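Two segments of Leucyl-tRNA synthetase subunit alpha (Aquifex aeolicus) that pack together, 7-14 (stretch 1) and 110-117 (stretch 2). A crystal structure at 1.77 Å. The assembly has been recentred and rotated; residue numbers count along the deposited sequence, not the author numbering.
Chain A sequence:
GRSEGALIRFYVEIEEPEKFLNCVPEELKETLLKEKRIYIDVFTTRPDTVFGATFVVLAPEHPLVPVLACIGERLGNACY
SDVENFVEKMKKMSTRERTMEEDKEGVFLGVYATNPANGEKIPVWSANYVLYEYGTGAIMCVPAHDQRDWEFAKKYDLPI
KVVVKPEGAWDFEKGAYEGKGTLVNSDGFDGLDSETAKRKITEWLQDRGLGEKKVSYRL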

# COMPACT_ATOMS: atom_id res chain seq x y z
N LEU A 7 -3.25 -10.92 -5.53
CA LEU A 7 -3.94 -9.64 -5.46
C LEU A 7 -4.50 -9.55 -4.05
O LEU A 7 -5.08 -10.51 -3.56
CB LEU A 7 -5.07 -9.57 -6.49
CG LEU A 7 -4.67 -9.43 -7.96
CD1 LEU A 7 -5.84 -9.81 -8.86
CD2 LEU A 7 -4.20 -8.01 -8.26
N ILE A 8 -4.32 -8.40 -3.40
CA ILE A 8 -4.86 -8.19 -2.06
C ILE A 8 -5.71 -6.93 -2.08
O ILE A 8 -5.28 -5.90 -2.61
CB ILE A 8 -3.75 -8.09 -1.01
CG1 ILE A 8 -2.93 -9.39 -1.00
CG2 ILE A 8 -4.36 -7.81 0.40
CD1 ILE A 8 -1.77 -9.43 -0.00
N ARG A 9 -6.92 -7.04 -1.54
CA ARG A 9 -7.88 -5.95 -1.56
C ARG A 9 -7.77 -5.11 -0.28
O ARG A 9 -8.41 -5.41 0.73
CB ARG A 9 -9.32 -6.47 -1.77
CG ARG A 9 -9.47 -7.35 -3.00
CD ARG A 9 -10.89 -7.36 -3.52
NE ARG A 9 -11.33 -6.03 -3.97
CZ ARG A 9 -11.61 -5.68 -5.23
NH1 ARG A 9 -11.48 -6.55 -6.22
NH2 ARG A 9 -12.02 -4.44 -5.50
N PHE A 10 -6.92 -4.09 -0.32
CA PHE A 10 -6.97 -3.06 0.72
C PHE A 10 -8.22 -2.22 0.47
O PHE A 10 -8.78 -2.26 -0.62
CB PHE A 10 -5.69 -2.21 0.68
CG PHE A 10 -4.50 -2.93 1.25
CD1 PHE A 10 -3.90 -3.98 0.54
CD2 PHE A 10 -3.99 -2.58 2.50
CE1 PHE A 10 -2.79 -4.66 1.08
CE2 PHE A 10 -2.89 -3.25 3.03
CZ PHE A 10 -2.29 -4.29 2.31
N TYR A 11 -8.67 -1.47 1.48
CA TYR A 11 -9.82 -0.59 1.26
C TYR A 11 -9.82 0.58 2.21
O TYR A 11 -9.43 0.46 3.37
CB TYR A 11 -11.14 -1.37 1.37
CG TYR A 11 -11.30 -2.19 2.63
CD1 TYR A 11 -10.87 -3.52 2.67
CD2 TYR A 11 -11.88 -1.65 3.78
CE1 TYR A 11 -11.01 -4.30 3.82
CE2 TYR A 11 -12.02 -2.43 4.97
CZ TYR A 11 -11.58 -3.75 4.97
OH TYR A 11 -11.70 -4.53 6.10
N VAL A 12 -10.27 1.72 1.71
CA VAL A 12 -10.51 2.87 2.56
C VAL A 12 -11.96 2.80 3.03
O VAL A 12 -12.89 2.82 2.21
CB VAL A 12 -10.25 4.19 1.81
CG1 VAL A 12 -10.58 5.38 2.68
CG2 VAL A 12 -8.79 4.26 1.34
N GLU A 13 -12.13 2.69 4.35
CA GLU A 13 -13.46 2.73 4.94
C GLU A 13 -13.99 4.16 4.94
O GLU A 13 -13.28 5.09 5.33
CB GLU A 13 -13.42 2.22 6.37
CG GLU A 13 -13.03 0.76 6.49
CD GLU A 13 -12.88 0.34 7.93
OE1 GLU A 13 -13.67 0.83 8.76
OE2 GLU A 13 -11.95 -0.44 8.24
N ILE A 14 -15.24 4.32 4.50
CA ILE A 14 -15.89 5.63 4.48
C ILE A 14 -17.23 5.52 5.21
O ILE A 14 -18.20 5.00 4.66
CB ILE A 14 -16.10 6.14 3.03
CG1 ILE A 14 -14.76 6.29 2.28
CG2 ILE A 14 -16.90 7.45 3.02
CD1 ILE A 14 -13.85 7.36 2.83
N GLY A 110 -3.98 11.69 2.30
CA GLY A 110 -4.87 12.12 3.38
C GLY A 110 -5.91 11.09 3.80
O GLY A 110 -6.83 11.40 4.55
N VAL A 111 -5.77 9.86 3.31
CA VAL A 111 -6.69 8.79 3.71
C VAL A 111 -5.89 7.61 4.24
O VAL A 111 -4.69 7.49 3.95
CB VAL A 111 -7.60 8.32 2.54
CG1 VAL A 111 -8.52 9.48 2.09
CG2 VAL A 111 -6.77 7.79 1.35
N TYR A 112 -6.57 6.75 4.99
CA TYR A 112 -5.96 5.54 5.54
C TYR A 112 -6.70 4.31 5.04
O TYR A 112 -7.94 4.22 5.13
CB TYR A 112 -5.97 5.61 7.06
CG TYR A 112 -5.16 6.75 7.59
CD1 TYR A 112 -5.68 8.05 7.65
CD2 TYR A 112 -3.85 6.55 8.01
CE1 TYR A 112 -4.91 9.12 8.12
CE2 TYR A 112 -3.09 7.60 8.50
CZ TYR A 112 -3.61 8.87 8.54
OH TYR A 112 -2.85 9.90 9.03
N ALA A 113 -5.95 3.38 4.49
CA ALA A 113 -6.52 2.13 4.00
C ALA A 113 -6.49 1.12 5.14
O ALA A 113 -5.53 1.05 5.91
CB ALA A 113 -5.69 1.62 2.84
N THR A 114 -7.54 0.32 5.22
CA THR A 114 -7.56 -0.79 6.16
C THR A 114 -6.83 -1.96 5.53
O THR A 114 -7.09 -2.33 4.38
CB THR A 114 -9.00 -1.17 6.51
OG1 THR A 114 -9.66 -0.02 7.06
CG2 THR A 114 -9.02 -2.32 7.52
N ASN A 115 -5.89 -2.50 6.30
CA ASN A 115 -5.20 -3.73 5.93
C ASN A 115 -6.12 -4.91 6.24
O ASN A 115 -6.51 -5.12 7.40
CB ASN A 115 -3.90 -3.81 6.75
CG ASN A 115 -3.04 -5.00 6.39
OD1 ASN A 115 -3.53 -6.01 5.89
ND2 ASN A 115 -1.74 -4.89 6.64
N PRO A 116 -6.50 -5.70 5.21
CA PRO A 116 -7.46 -6.80 5.40
C PRO A 116 -6.89 -7.93 6.27
O PRO A 116 -7.66 -8.74 6.79
CB PRO A 116 -7.70 -7.30 3.97
CG PRO A 116 -6.46 -6.94 3.24
CD PRO A 116 -6.04 -5.61 3.81
N ALA A 117 -5.57 -7.97 6.44
CA ALA A 117 -4.94 -9.04 7.23
C ALA A 117 -5.11 -8.83 8.73
O ALA A 117 -5.33 -9.78 9.49
CB ALA A 117 -3.47 -9.17 6.88
O HOH W 1 -9.84 2.63 6.16

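Strand 7-13 meets strand 111-114 in an antiparallel sense, but the two N-to-C directions make an angle of 135°, so they splay well away from an ideal sheet. Only one bridge forms, between Tyr11 and Thr114. Its two hydrogen bonds are unequal: Thr114 N donates to Tyr11 O across 2.6 Å, whereas the return bond, from Tyr11 N to Thr114 O, is stretched to 3.4 Å and is weak. Tyr11 O also receives a CA-H...O contact from Ala113 CA at 3.4 Å.

Beyond the bridge, water continues the backbone link. Water 1 accepts from Glu13 N at 2.9 Å and donates to Tyr112 O at 2.7 Å, joining two backbone groups too far apart to bond directly. It also donates to Thr114 OG1, 2.8 Å away. Thr114 OG1 in turn donates to Glu13 OE2 at 2.6 Å, a short bond to a carboxylate. Threonine suits the site because its two faces of chemistry are both used: the hydroxyl serves the water and the acid, while Thr114 CB lies over one face of the Tyr11 ring, 4.1 Å from the ring centroid, in a CH-pi contact. The Tyr11 CA-to-CB bond points away from the other stretch, yet with chi1 in the p well the ring comes back near enough to receive this bump.

Pro116 is the other prominent knob. Its CD sits 3.9 Å from the centroid of the Phe10 ring and only 10° off the ring normal, so a polarised C-H group next to the proline nitrogen rests almost squarely on the aromatic face. Its CG reaches 3.6 Å from Ile8 CG2, and its CB comes within 4.5 Å of Tyr11 CE1. The compact ring thus fills a hollow bordered by Ile8, Phe10 and Tyr11, where its rigid shape offers carbon to each neighbour. The fit has a price: Pro116 CG lies 3.5 Å from Arg9 O, a buried carbonyl with no hydrogen-bonding partner in the model.

The Phe10 ring extends past the proline, with CE2 3.7 Å from Asn115 CA. Asn115 helps hold the turn beyond the strand, its OD1 accepting from Ala117 N at 2.9 Å.

Val12 adds an apolar patch. Val12 CG2 approaches Val111 CG2 at 4.1 Å and Ala113 CB at 4.3 Å. The small alanine side chain accompanies a close backbone approach, Val12 CA to Ala113 CA being 4.3 Å, while Val12 CG2 packs beside it and also meets Val111.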